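PDB 2CO7: putative fimbriae assembly chaperone, which probably acts as a periplasmic chaperone that binds fimbrial subunits, assists their folding and keeps them ready for assembly. Local coordinates for residues Val14-Thr19 with Ile122-Lys127; Thr91-Cys96 with Asp126-Arg131; Leu146-Thr151 with Ile201-Ile206; Pro162-Leu167 with Val183-Asp188. All coordinates share one frame; numbering follows the deposited sequence.

Contacts 1 and 2 belong to the N-terminal domain and contacts 3 and 4 to the C-terminal domain of this two-domain PapD-like chaperone. Contacts 1 and 2 share Asp-126 and Lys-127, have centres about 12 Å apart, and are tied by the disulfide Cys-96 to Cys-125. Contacts 3 and 4, also about 12 Å between centres, meet where Ile-206 N approaches Asn-166 O. The domains come together where contact 4 touches contact 2: Lys-127 NZ lies 2.8 Å from Asn-166 OD1. Lys-127 NZ also bonds to the backbone of another protein chain, consistent with the subunit-binding cleft, and to a sulfate probably from the crystallisation liquor. Contact 3 lies about 27 Å from contact 1 between centres.

Contact 1: residues Val14-Thr19 with Ile122-Lys127; sequences VKLGAT and INACDK. With SO4 (sulfate ion), chain D.
Val-14 and Ala-124 have their CA atoms 7.5 Å apart, whereas the CA atoms of Thr-19 and Asp-126 are separated by 5.5 Å, so the two backbones converge without pairing as neighbouring strands. At the wider end small and branched apolar groups fill the gap. Val-14 CG1 rests 3.9 Å from Ala-124 CB, and Leu-16 CD2 reaches the same methyl at 4.1 Å; alanine suits this place because one CB can receive two larger side chains. Ile-122 and Val-14 overlap as their side chains run antiparallel; a chi2 of 180° extends Ile-122 CD1 away from its backbone, to 3.4 Å from Val-14 N.

At the closer end the chemistry becomes polar. The carboxyl group of Asp-126 lies against the backbone of Ala-18 and Thr-19, with Thr-19 O close to CG and OD1 2.6 Å from Ala-18 O. So short a separation suggests, without proving, that the acid holds a proton and gives it to Ala-18 O. Leu-16 CD2 flanks OD2. A water accepts from Lys-127 N at 2.9 Å and also lies beside Thr-19 O. The extended Lys-127 chain carries NZ away to sulfate O2 at 2.9 Å, and NZ also bonds to Asn-166 and to the backbone of another protein chain, consistent with the cleft lysine of PapD-like chaperones.

Strand 30-35 pairs with Lys-15, and strand 91-100 pairs with strand 116-131. Residues Ile-122 to Cys-125 in turn run parallel to a strand of the other protein, which extends the sheet as in donor-strand complementation.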
# COMPACT_ATOMS: atom_id res chain seq x y z
N VAL B 14 5.83 -9.35 5.91
CA VAL B 14 5.84 -8.73 7.25
C VAL B 14 4.39 -8.74 7.74
O VAL B 14 3.47 -8.60 6.93
CB VAL B 14 6.49 -7.30 7.27
CG1 VAL B 14 5.62 -6.25 6.52
CG2 VAL B 14 6.76 -6.85 8.69
N LYS B 15 4.17 -8.92 9.05
CA LYS B 15 2.80 -9.00 9.56
C LYS B 15 2.54 -7.79 10.43
O LYS B 15 3.33 -7.52 11.31
CB LYS B 15 2.66 -10.28 10.42
CG LYS B 15 1.28 -10.45 11.10
CD LYS B 15 1.31 -11.71 12.01
CE LYS B 15 0.08 -11.84 12.87
NZ LYS B 15 0.18 -13.03 13.77
N LEU B 16 1.44 -7.07 10.18
CA LEU B 16 1.02 -6.00 11.07
C LEU B 16 -0.25 -6.44 11.77
O LEU B 16 -1.06 -7.19 11.21
CB LEU B 16 0.77 -4.70 10.28
CG LEU B 16 1.97 -3.84 9.88
CD1 LEU B 16 3.17 -4.59 9.37
CD2 LEU B 16 1.55 -2.71 8.92
N GLY B 17 -0.43 -5.99 13.01
CA GLY B 17 -1.55 -6.44 13.80
C GLY B 17 -2.93 -5.99 13.36
O GLY B 17 -3.94 -6.55 13.78
N ALA B 18 -2.97 -4.95 12.55
CA ALA B 18 -4.21 -4.35 12.08
C ALA B 18 -3.92 -3.70 10.72
O ALA B 18 -2.75 -3.51 10.37
CB ALA B 18 -4.65 -3.30 13.05
N THR B 19 -4.99 -3.30 10.01
CA THR B 19 -4.91 -2.64 8.71
C THR B 19 -5.06 -1.11 8.85
O THR B 19 -4.73 -0.38 7.92
CB THR B 19 -5.97 -3.14 7.70
OG1 THR B 19 -7.30 -2.91 8.23
CG2 THR B 19 -5.73 -4.61 7.31
N ILE B 122 10.28 -4.95 1.60
CA ILE B 122 8.86 -4.61 1.50
C ILE B 122 8.49 -3.49 2.45
O ILE B 122 9.16 -3.28 3.46
CB ILE B 122 7.92 -5.87 1.60
CG1 ILE B 122 8.04 -6.55 2.95
CG2 ILE B 122 8.30 -6.95 0.51
CD1 ILE B 122 7.10 -7.84 3.09
N ASN B 123 7.43 -2.77 2.09
CA ASN B 123 6.96 -1.62 2.87
C ASN B 123 5.47 -1.75 3.00
O ASN B 123 4.76 -1.74 1.98
CB ASN B 123 7.30 -0.31 2.17
CG ASN B 123 8.75 -0.18 1.85
OD1 ASN B 123 9.51 0.32 2.67
ND2 ASN B 123 9.16 -0.65 0.66
N ALA B 124 5.00 -1.97 4.22
CA ALA B 124 3.58 -2.11 4.46
C ALA B 124 3.11 -0.88 5.20
O ALA B 124 3.59 -0.61 6.30
CB ALA B 124 3.30 -3.40 5.32
N CYS B 125 2.11 -0.18 4.65
CA CYS B 125 1.63 1.06 5.25
C CYS B 125 0.15 0.97 5.63
O CYS B 125 -0.70 0.51 4.81
CB CYS B 125 1.88 2.24 4.29
SG CYS B 125 3.64 2.47 3.82
N ASP B 126 -0.16 1.42 6.85
CA ASP B 126 -1.56 1.48 7.33
C ASP B 126 -1.97 2.93 7.46
O ASP B 126 -1.16 3.78 7.85
CB ASP B 126 -1.70 0.92 8.76
CG ASP B 126 -1.75 -0.60 8.83
OD1 ASP B 126 -1.97 -1.05 9.96
OD2 ASP B 126 -1.60 -1.32 7.82
N LYS B 127 -3.25 3.21 7.23
CA LYS B 127 -3.79 4.49 7.65
C LYS B 127 -3.71 4.64 9.16
O LYS B 127 -4.08 3.72 9.92
CB LYS B 127 -5.24 4.66 7.17
CG LYS B 127 -5.35 4.59 5.66
CD LYS B 127 -6.81 4.56 5.20
CE LYS B 127 -6.83 4.45 3.66
NZ LYS B 127 -8.20 4.07 3.13
S SO4 D . -8.46 3.47 -0.62
O1 SO4 D . -8.20 2.27 -1.43
O2 SO4 D . -7.40 3.64 0.37
O3 SO4 D . -8.51 4.57 -1.57
O4 SO4 D . -9.80 3.43 -0.01
O HOH W 1 -5.27 1.46 6.10

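Contact 2: residues Thr91-Cys96 with Asp126-Arg131; sequences TLQWVC and DKLIFR. With SO4 (sulfate ion), chain D.
Leu-128 O receives two donors from Gln-93: the backbone N at 2.8 Å and the side-chain NE2 at 2.9 Å, which approach from opposite faces of the carbonyl plane. Glutamine suits this place because its chain, bent at chi2 (75°), folds the amide back onto the strands, where NE2 also makes a weak bond to Thr-91 O. The setting is an antiparallel strand pair of the immunoglobulin-like N-terminal domain, with reciprocal backbone bonds joining Thr-91 to Phe-130, Gln-93 to Leu-128 and Val-95 to Asp-126. In the last pair Val-95 N donates to Asp-126 O at 2.8 Å.

Side chains then divide between two faces. On the one with Gln-93 and Leu-128, Val-95 CG1 packs against Leu-128 CB, and the strands 59-68 and 73-80 cover this side with Phe-59, Val-61 and Ile-78. On the other, the Trp-94 indole and the Lys-127 chain run alongside one another. The long aliphatic part of the lysine suits the broad indole: Lys-127 CG sits 3.8 Å from the centroid of the Trp-94 six-membered ring, a CH-pi contact. Leu-92 CD2 lies over the same face nearer the rim, while Leu-92 CD1 touches Lys-127 CD at 3.7 Å.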
# COMPACT_ATOMS: atom_id res chain seq x y z
N THR B 91 -7.79 13.74 10.60
CA THR B 91 -6.60 14.00 9.82
C THR B 91 -5.95 12.65 9.61
O THR B 91 -5.75 11.90 10.57
CB THR B 91 -5.59 14.94 10.54
OG1 THR B 91 -6.17 16.24 10.72
CG2 THR B 91 -4.31 15.10 9.67
N LEU B 92 -5.65 12.34 8.36
CA LEU B 92 -5.11 11.04 8.02
C LEU B 92 -3.59 11.13 7.88
O LEU B 92 -3.07 12.11 7.34
CB LEU B 92 -5.72 10.55 6.70
CG LEU B 92 -5.26 9.10 6.42
CD1 LEU B 92 -6.42 8.18 6.00
CD2 LEU B 92 -4.16 9.10 5.42
N GLN B 93 -2.91 10.11 8.40
CA GLN B 93 -1.47 9.90 8.16
C GLN B 93 -1.30 8.43 7.70
O GLN B 93 -2.27 7.64 7.69
CB GLN B 93 -0.71 10.07 9.50
CG GLN B 93 -0.53 11.42 10.07
CD GLN B 93 -1.77 12.03 10.71
OE1 GLN B 93 -1.84 13.21 10.79
NE2 GLN B 93 -2.70 11.21 11.21
N TRP B 94 -0.06 8.05 7.40
CA TRP B 94 0.27 6.68 7.10
C TRP B 94 1.42 6.24 7.99
O TRP B 94 2.44 6.92 8.06
CB TRP B 94 0.75 6.56 5.66
CG TRP B 94 -0.33 6.84 4.66
CD1 TRP B 94 -0.63 8.07 4.09
CD2 TRP B 94 -1.27 5.91 4.15
NE1 TRP B 94 -1.72 7.93 3.24
CE2 TRP B 94 -2.13 6.62 3.26
CE3 TRP B 94 -1.50 4.54 4.37
CZ2 TRP B 94 -3.17 6.00 2.55
CZ3 TRP B 94 -2.54 3.91 3.63
CH2 TRP B 94 -3.37 4.66 2.76
N VAL B 95 1.24 5.09 8.63
CA VAL B 95 2.31 4.47 9.42
C VAL B 95 2.83 3.30 8.56
O VAL B 95 2.08 2.41 8.22
CB VAL B 95 1.84 4.09 10.88
CG1 VAL B 95 0.65 3.09 10.91
CG2 VAL B 95 3.00 3.54 11.69
N CYS B 96 4.12 3.37 8.23
CA CYS B 96 4.75 2.45 7.29
C CYS B 96 5.84 1.67 7.99
O CYS B 96 6.58 2.20 8.82
CB CYS B 96 5.37 3.24 6.17
SG CYS B 96 4.18 4.06 5.08
N ASP B 126 -0.16 1.42 6.85
CA ASP B 126 -1.56 1.48 7.33
C ASP B 126 -1.97 2.93 7.46
O ASP B 126 -1.16 3.78 7.85
CB ASP B 126 -1.70 0.92 8.76
CG ASP B 126 -1.75 -0.60 8.83
OD1 ASP B 126 -1.97 -1.05 9.96
OD2 ASP B 126 -1.60 -1.32 7.82
N LYS B 127 -3.25 3.21 7.23
CA LYS B 127 -3.79 4.49 7.65
C LYS B 127 -3.71 4.64 9.16
O LYS B 127 -4.08 3.72 9.92
CB LYS B 127 -5.24 4.66 7.17
CG LYS B 127 -5.35 4.59 5.66
CD LYS B 127 -6.81 4.56 5.20
CE LYS B 127 -6.83 4.45 3.66
NZ LYS B 127 -8.20 4.07 3.13
N LEU B 128 -3.19 5.80 9.56
CA LEU B 128 -3.16 6.22 10.95
C LEU B 128 -4.07 7.45 11.02
O LEU B 128 -3.73 8.57 10.55
CB LEU B 128 -1.73 6.57 11.39
CG LEU B 128 -1.61 7.26 12.75
CD1 LEU B 128 -2.10 6.25 13.84
CD2 LEU B 128 -0.15 7.65 13.02
N ILE B 129 -5.24 7.25 11.60
CA ILE B 129 -6.31 8.26 11.50
C ILE B 129 -6.45 8.95 12.81
O ILE B 129 -6.85 8.33 13.82
CB ILE B 129 -7.65 7.67 10.97
CG1 ILE B 129 -7.44 6.97 9.60
CG2 ILE B 129 -8.75 8.77 10.81
CD1 ILE B 129 -8.66 6.08 9.10
N PHE B 130 -6.16 10.26 12.78
CA PHE B 130 -6.26 11.07 13.98
C PHE B 130 -7.69 11.60 14.18
O PHE B 130 -8.20 12.29 13.32
CB PHE B 130 -5.23 12.20 13.96
CG PHE B 130 -5.23 13.01 15.21
CD1 PHE B 130 -4.58 12.53 16.36
CD2 PHE B 130 -5.87 14.25 15.26
CE1 PHE B 130 -4.56 13.33 17.57
CE2 PHE B 130 -5.86 15.04 16.42
CZ PHE B 130 -5.20 14.57 17.58
N ARG B 131 -8.29 11.29 15.32
CA ARG B 131 -9.67 11.69 15.63
C ARG B 131 -9.71 12.64 16.85
O ARG B 131 -9.52 12.21 18.04
CB ARG B 131 -10.55 10.45 15.84
CG ARG B 131 -12.06 10.78 15.97
CD ARG B 131 -12.87 9.54 16.02
NE ARG B 131 -12.70 8.77 14.78
CZ ARG B 131 -13.04 7.50 14.62
NH1 ARG B 131 -13.60 6.80 15.62
NH2 ARG B 131 -12.81 6.92 13.45
S SO4 D . -8.46 3.47 -0.62
O1 SO4 D . -8.20 2.27 -1.43
O2 SO4 D . -7.40 3.64 0.37
O3 SO4 D . -8.51 4.57 -1.57
O4 SO4 D . -9.80 3.43 -0.01

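Contact 3: residues Leu146-Thr151 with Ile201-Ile206; sequences LRWVET and IEWRVI
Trp-148 and Ile-201 meet over the indole face: Ile-201 CG2 lies 3.7 Å from the centroid of the Trp-148 six-membered ring and only 4° off its normal, a CH-pi contact over the centre. The branched isoleucine suits this place because a methyl can drop squarely onto the ring. Trp-203 presents a face in its turn to Trp-148, whose NE1 stands above it, offset toward the rim and 3.3 Å from Trp-203 CH2. The two indoles overlap with their planes at 47°, neither stacked nor edge-to-face, and the Trp-148 five-membered and Trp-203 six-membered centroids are 4.4 Å apart.

Leu-146 adds an apolar flank obliquely to the second indole, its CD1 3.7 Å from Trp-203 NE1. Glu-150 and Ile-201 approach tip to tip, with Glu-150 OE1 3.6 Å from Ile-201 CG1, while OE2 makes a weak bond to Gly-199 N.

The axes of strands 147-151 and 201-205 come no closer than 9.9 Å, and no conventional hydrogen bond joins the segments. Side chains therefore carry the contact between two different sheets of the immunoglobulin-like C-terminal domain. Tyr-218 and Phe-216 extend the aromatic cluster. Its chemistry implies that burial of apolar surface dominates the cohesion, although the Trp-148 indole N-H, inclined toward the pi face of Trp-203, may add an electrostatic attraction.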
# COMPACT_ATOMS: atom_id res chain seq x y z
N LEU B 146 -23.85 10.13 3.41
CA LEU B 146 -23.17 10.31 2.13
C LEU B 146 -24.22 10.64 1.09
O LEU B 146 -25.30 10.08 1.13
CB LEU B 146 -22.41 9.04 1.72
CG LEU B 146 -21.28 8.65 2.68
CD1 LEU B 146 -20.35 7.63 2.05
CD2 LEU B 146 -20.49 9.88 3.10
N ARG B 147 -23.91 11.59 0.20
CA ARG B 147 -24.84 11.99 -0.87
C ARG B 147 -24.22 11.56 -2.20
O ARG B 147 -23.04 11.78 -2.42
CB ARG B 147 -25.07 13.50 -0.84
CG ARG B 147 -26.13 13.95 -1.83
CD ARG B 147 -26.69 15.33 -1.55
NE ARG B 147 -26.02 16.30 -2.41
CZ ARG B 147 -26.56 16.92 -3.46
NH1 ARG B 147 -27.83 16.74 -3.81
NH2 ARG B 147 -25.80 17.76 -4.14
N TRP B 148 -25.01 10.96 -3.08
CA TRP B 148 -24.53 10.45 -4.35
C TRP B 148 -25.23 11.16 -5.47
O TRP B 148 -26.43 11.48 -5.41
CB TRP B 148 -24.72 8.91 -4.44
CG TRP B 148 -24.03 8.12 -3.31
CD1 TRP B 148 -24.47 7.97 -2.02
CD2 TRP B 148 -22.80 7.38 -3.41
NE1 TRP B 148 -23.59 7.18 -1.31
CE2 TRP B 148 -22.56 6.81 -2.13
CE3 TRP B 148 -21.89 7.13 -4.45
CZ2 TRP B 148 -21.45 5.99 -1.87
CZ3 TRP B 148 -20.78 6.32 -4.19
CH2 TRP B 148 -20.56 5.78 -2.90
N VAL B 149 -24.47 11.46 -6.52
CA VAL B 149 -25.01 12.12 -7.69
C VAL B 149 -24.47 11.33 -8.87
O VAL B 149 -23.28 11.01 -8.90
CB VAL B 149 -24.56 13.61 -7.74
CG1 VAL B 149 -25.21 14.33 -8.91
CG2 VAL B 149 -24.89 14.32 -6.44
N GLU B 150 -25.34 10.99 -9.81
CA GLU B 150 -24.93 10.31 -11.04
C GLU B 150 -25.27 11.20 -12.22
O GLU B 150 -26.42 11.57 -12.39
CB GLU B 150 -25.64 8.96 -11.20
CG GLU B 150 -25.49 8.03 -9.98
CD GLU B 150 -26.25 6.71 -10.13
OE1 GLU B 150 -26.20 5.90 -9.19
OE2 GLU B 150 -26.89 6.49 -11.17
N THR B 151 -24.26 11.58 -13.01
CA THR B 151 -24.50 12.21 -14.30
C THR B 151 -23.65 11.51 -15.34
O THR B 151 -22.43 11.42 -15.18
CB THR B 151 -24.20 13.74 -14.35
OG1 THR B 151 -23.14 14.00 -15.28
CG2 THR B 151 -23.87 14.31 -12.98
N ILE B 201 -27.42 2.85 -5.18
CA ILE B 201 -26.08 2.61 -4.74
C ILE B 201 -26.14 1.85 -3.44
O ILE B 201 -27.01 2.11 -2.60
CB ILE B 201 -25.32 3.93 -4.55
CG1 ILE B 201 -25.39 4.73 -5.85
CG2 ILE B 201 -23.86 3.69 -4.14
CD1 ILE B 201 -25.68 6.19 -5.63
N GLU B 202 -25.23 0.89 -3.28
CA GLU B 202 -25.06 0.19 -2.02
C GLU B 202 -23.58 0.24 -1.67
O GLU B 202 -22.73 0.11 -2.54
CB GLU B 202 -25.54 -1.27 -2.11
CG GLU B 202 -25.28 -2.08 -0.83
CD GLU B 202 -25.74 -3.54 -0.90
OE1 GLU B 202 -26.70 -3.83 -1.65
OE2 GLU B 202 -25.15 -4.40 -0.19
N TRP B 203 -23.28 0.42 -0.39
CA TRP B 203 -21.90 0.47 0.06
C TRP B 203 -21.77 0.03 1.49
O TRP B 203 -22.77 -0.07 2.22
CB TRP B 203 -21.30 1.89 -0.10
CG TRP B 203 -21.92 2.95 0.79
CD1 TRP B 203 -21.39 3.46 1.95
CD2 TRP B 203 -23.16 3.64 0.58
NE1 TRP B 203 -22.24 4.42 2.47
CE2 TRP B 203 -23.32 4.56 1.64
CE3 TRP B 203 -24.14 3.59 -0.42
CZ2 TRP B 203 -24.45 5.41 1.75
CZ3 TRP B 203 -25.25 4.41 -0.32
CH2 TRP B 203 -25.39 5.32 0.77
N ARG B 204 -20.53 -0.25 1.87
CA ARG B 204 -20.16 -0.50 3.25
C ARG B 204 -18.95 0.38 3.56
O ARG B 204 -18.34 0.95 2.65
CB ARG B 204 -19.82 -1.97 3.47
CG ARG B 204 -20.99 -2.94 3.29
CD ARG B 204 -20.45 -4.34 3.16
NE ARG B 204 -21.46 -5.32 2.76
CZ ARG B 204 -22.08 -6.15 3.60
NH1 ARG B 204 -21.85 -6.08 4.91
NH2 ARG B 204 -22.98 -7.02 3.13
N VAL B 205 -18.65 0.55 4.83
CA VAL B 205 -17.42 1.21 5.20
C VAL B 205 -16.54 0.22 5.96
O VAL B 205 -17.03 -0.65 6.63
CB VAL B 205 -17.60 2.54 6.00
CG1 VAL B 205 -18.39 3.60 5.13
CG2 VAL B 205 -18.28 2.29 7.33
N ILE B 206 -15.24 0.38 5.82
CA ILE B 206 -14.33 -0.39 6.64
C ILE B 206 -14.33 0.32 8.01
O ILE B 206 -14.10 1.54 8.09
CB ILE B 206 -12.93 -0.45 6.05
CG1 ILE B 206 -12.95 -1.01 4.61
CG2 ILE B 206 -12.00 -1.34 6.94
CD1 ILE B 206 -11.57 -0.96 3.95

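Contact 4: residues Pro162-Leu167 with Val183-Asp188; sequences PFYMNL and VPPFAD
Tyr-164 receives the ring of Pro-185 over one face, the tight part of the contact: Pro-185 CD is 3.4 Å from the aromatic centroid and 6° off its normal. Proline suits this place because CD carries hydrogens polarised by the adjacent nitrogen, good CH-pi donors. Tyr-164 CE1 also touches Pro-184 CB at 3.8 Å. Farther along, Met-165 N donates to Val-183 O at 2.9 Å and Val-183 N returns a bond to Met-165 O at 3.0 Å, a single antiparallel hydrogen-bonded pair; Leu-167 CD2 closes on Val-183 CG2 at 3.6 Å. These two backbone bonds and the buried Tyr-164, Val-183 and Leu-167, with the prolines, join the segments where regular strand is lacking.

Against this centred contact stands a looser rim, where the face of exposed Phe-186 covers the N, CA and CB side of partly exposed Pro-162, CZ lying 4.0 Å from Pro-162 CB.

Glu-90 of the N-terminal domain accepts from Tyr-164 N, and Tyr-164 OH has a weak bond with Leu-92 N, so this loop also joins the domains. Phe-186, with left-handed backbone angles (phi 49°, psi 45°), and Ala-187 both face Asn-159, fitting a G1 beta bulge leading into strand 187-191 of the immunoglobulin-like C-terminal domain.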
# COMPACT_ATOMS: atom_id res chain seq x y z
N PRO B 162 -17.30 14.82 9.41
CA PRO B 162 -15.91 14.99 9.83
C PRO B 162 -14.98 13.79 9.68
O PRO B 162 -13.83 13.90 10.10
CB PRO B 162 -16.02 15.37 11.32
CG PRO B 162 -17.37 14.81 11.75
CD PRO B 162 -18.25 14.83 10.54
N PHE B 163 -15.44 12.70 9.05
CA PHE B 163 -14.67 11.45 9.03
C PHE B 163 -14.08 11.14 7.68
O PHE B 163 -14.71 11.42 6.67
CB PHE B 163 -15.55 10.25 9.41
CG PHE B 163 -16.09 10.32 10.81
CD1 PHE B 163 -17.37 10.86 11.05
CD2 PHE B 163 -15.33 9.93 11.90
CE1 PHE B 163 -17.87 10.95 12.34
CE2 PHE B 163 -15.83 10.00 13.20
CZ PHE B 163 -17.11 10.52 13.42
N TYR B 164 -12.91 10.48 7.66
CA TYR B 164 -12.56 9.74 6.46
C TYR B 164 -13.52 8.59 6.27
O TYR B 164 -13.77 7.83 7.21
CB TYR B 164 -11.12 9.18 6.50
CG TYR B 164 -10.13 10.30 6.44
CD1 TYR B 164 -9.55 10.68 5.23
CD2 TYR B 164 -9.81 11.03 7.59
CE1 TYR B 164 -8.65 11.74 5.18
CE2 TYR B 164 -8.89 12.10 7.54
CZ TYR B 164 -8.34 12.45 6.34
OH TYR B 164 -7.43 13.48 6.28
N MET B 165 -13.98 8.42 5.03
CA MET B 165 -14.97 7.39 4.70
C MET B 165 -14.27 6.37 3.80
O MET B 165 -13.98 6.63 2.63
CB MET B 165 -16.18 8.04 3.99
CG MET B 165 -17.11 8.79 4.93
SD MET B 165 -18.06 7.62 5.97
CE MET B 165 -18.88 8.74 7.12
N ASN B 166 -13.96 5.23 4.38
CA ASN B 166 -13.17 4.24 3.70
C ASN B 166 -14.18 3.25 3.16
O ASN B 166 -14.61 2.36 3.88
CB ASN B 166 -12.17 3.64 4.69
CG ASN B 166 -11.18 4.68 5.17
OD1 ASN B 166 -10.39 5.21 4.38
ND2 ASN B 166 -11.26 5.02 6.46
N LEU B 167 -14.56 3.43 1.90
CA LEU B 167 -15.66 2.66 1.34
C LEU B 167 -15.22 1.29 0.83
O LEU B 167 -14.14 1.13 0.27
CB LEU B 167 -16.38 3.44 0.23
CG LEU B 167 -17.36 4.58 0.60
CD1 LEU B 167 -17.51 4.92 2.10
CD2 LEU B 167 -16.94 5.79 -0.21
N VAL B 183 -12.79 8.77 0.86
CA VAL B 183 -13.34 10.12 0.79
C VAL B 183 -12.99 10.88 2.08
O VAL B 183 -13.46 10.51 3.16
CB VAL B 183 -14.87 10.10 0.61
CG1 VAL B 183 -15.33 11.45 0.15
CG2 VAL B 183 -15.29 9.01 -0.40
N PRO B 184 -12.16 11.92 1.98
CA PRO B 184 -11.83 12.70 3.19
C PRO B 184 -13.01 13.42 3.82
O PRO B 184 -14.10 13.58 3.19
CB PRO B 184 -10.72 13.67 2.69
CG PRO B 184 -10.11 12.91 1.49
CD PRO B 184 -11.42 12.44 0.81
N PRO B 185 -12.81 13.94 5.06
CA PRO B 185 -13.84 14.74 5.69
C PRO B 185 -14.31 15.90 4.80
O PRO B 185 -13.50 16.51 4.11
CB PRO B 185 -13.13 15.29 6.94
CG PRO B 185 -12.11 14.22 7.27
CD PRO B 185 -11.60 13.83 5.88
N PHE B 186 -15.61 16.22 4.82
CA PHE B 186 -16.11 17.42 4.13
C PHE B 186 -15.58 17.53 2.69
O PHE B 186 -15.10 18.57 2.24
CB PHE B 186 -15.77 18.68 4.96
CG PHE B 186 -16.22 18.62 6.40
CD1 PHE B 186 -17.58 18.48 6.71
CD2 PHE B 186 -15.31 18.69 7.45
CE1 PHE B 186 -18.01 18.43 8.04
CE2 PHE B 186 -15.75 18.65 8.81
CZ PHE B 186 -17.07 18.51 9.10
N ALA B 187 -15.62 16.41 1.99
CA ALA B 187 -14.94 16.28 0.70
C ALA B 187 -15.79 15.42 -0.20
O ALA B 187 -16.68 14.73 0.27
CB ALA B 187 -13.54 15.69 0.88
N ASP B 188 -15.53 15.48 -1.52
CA ASP B 188 -16.20 14.65 -2.51
C ASP B 188 -15.18 13.87 -3.31
O ASP B 188 -14.02 14.30 -3.43
CB ASP B 188 -16.96 15.52 -3.49
CG ASP B 188 -17.74 16.59 -2.80
OD1 ASP B 188 -18.42 16.24 -1.83
OD2 ASP B 188 -17.62 17.78 -3.20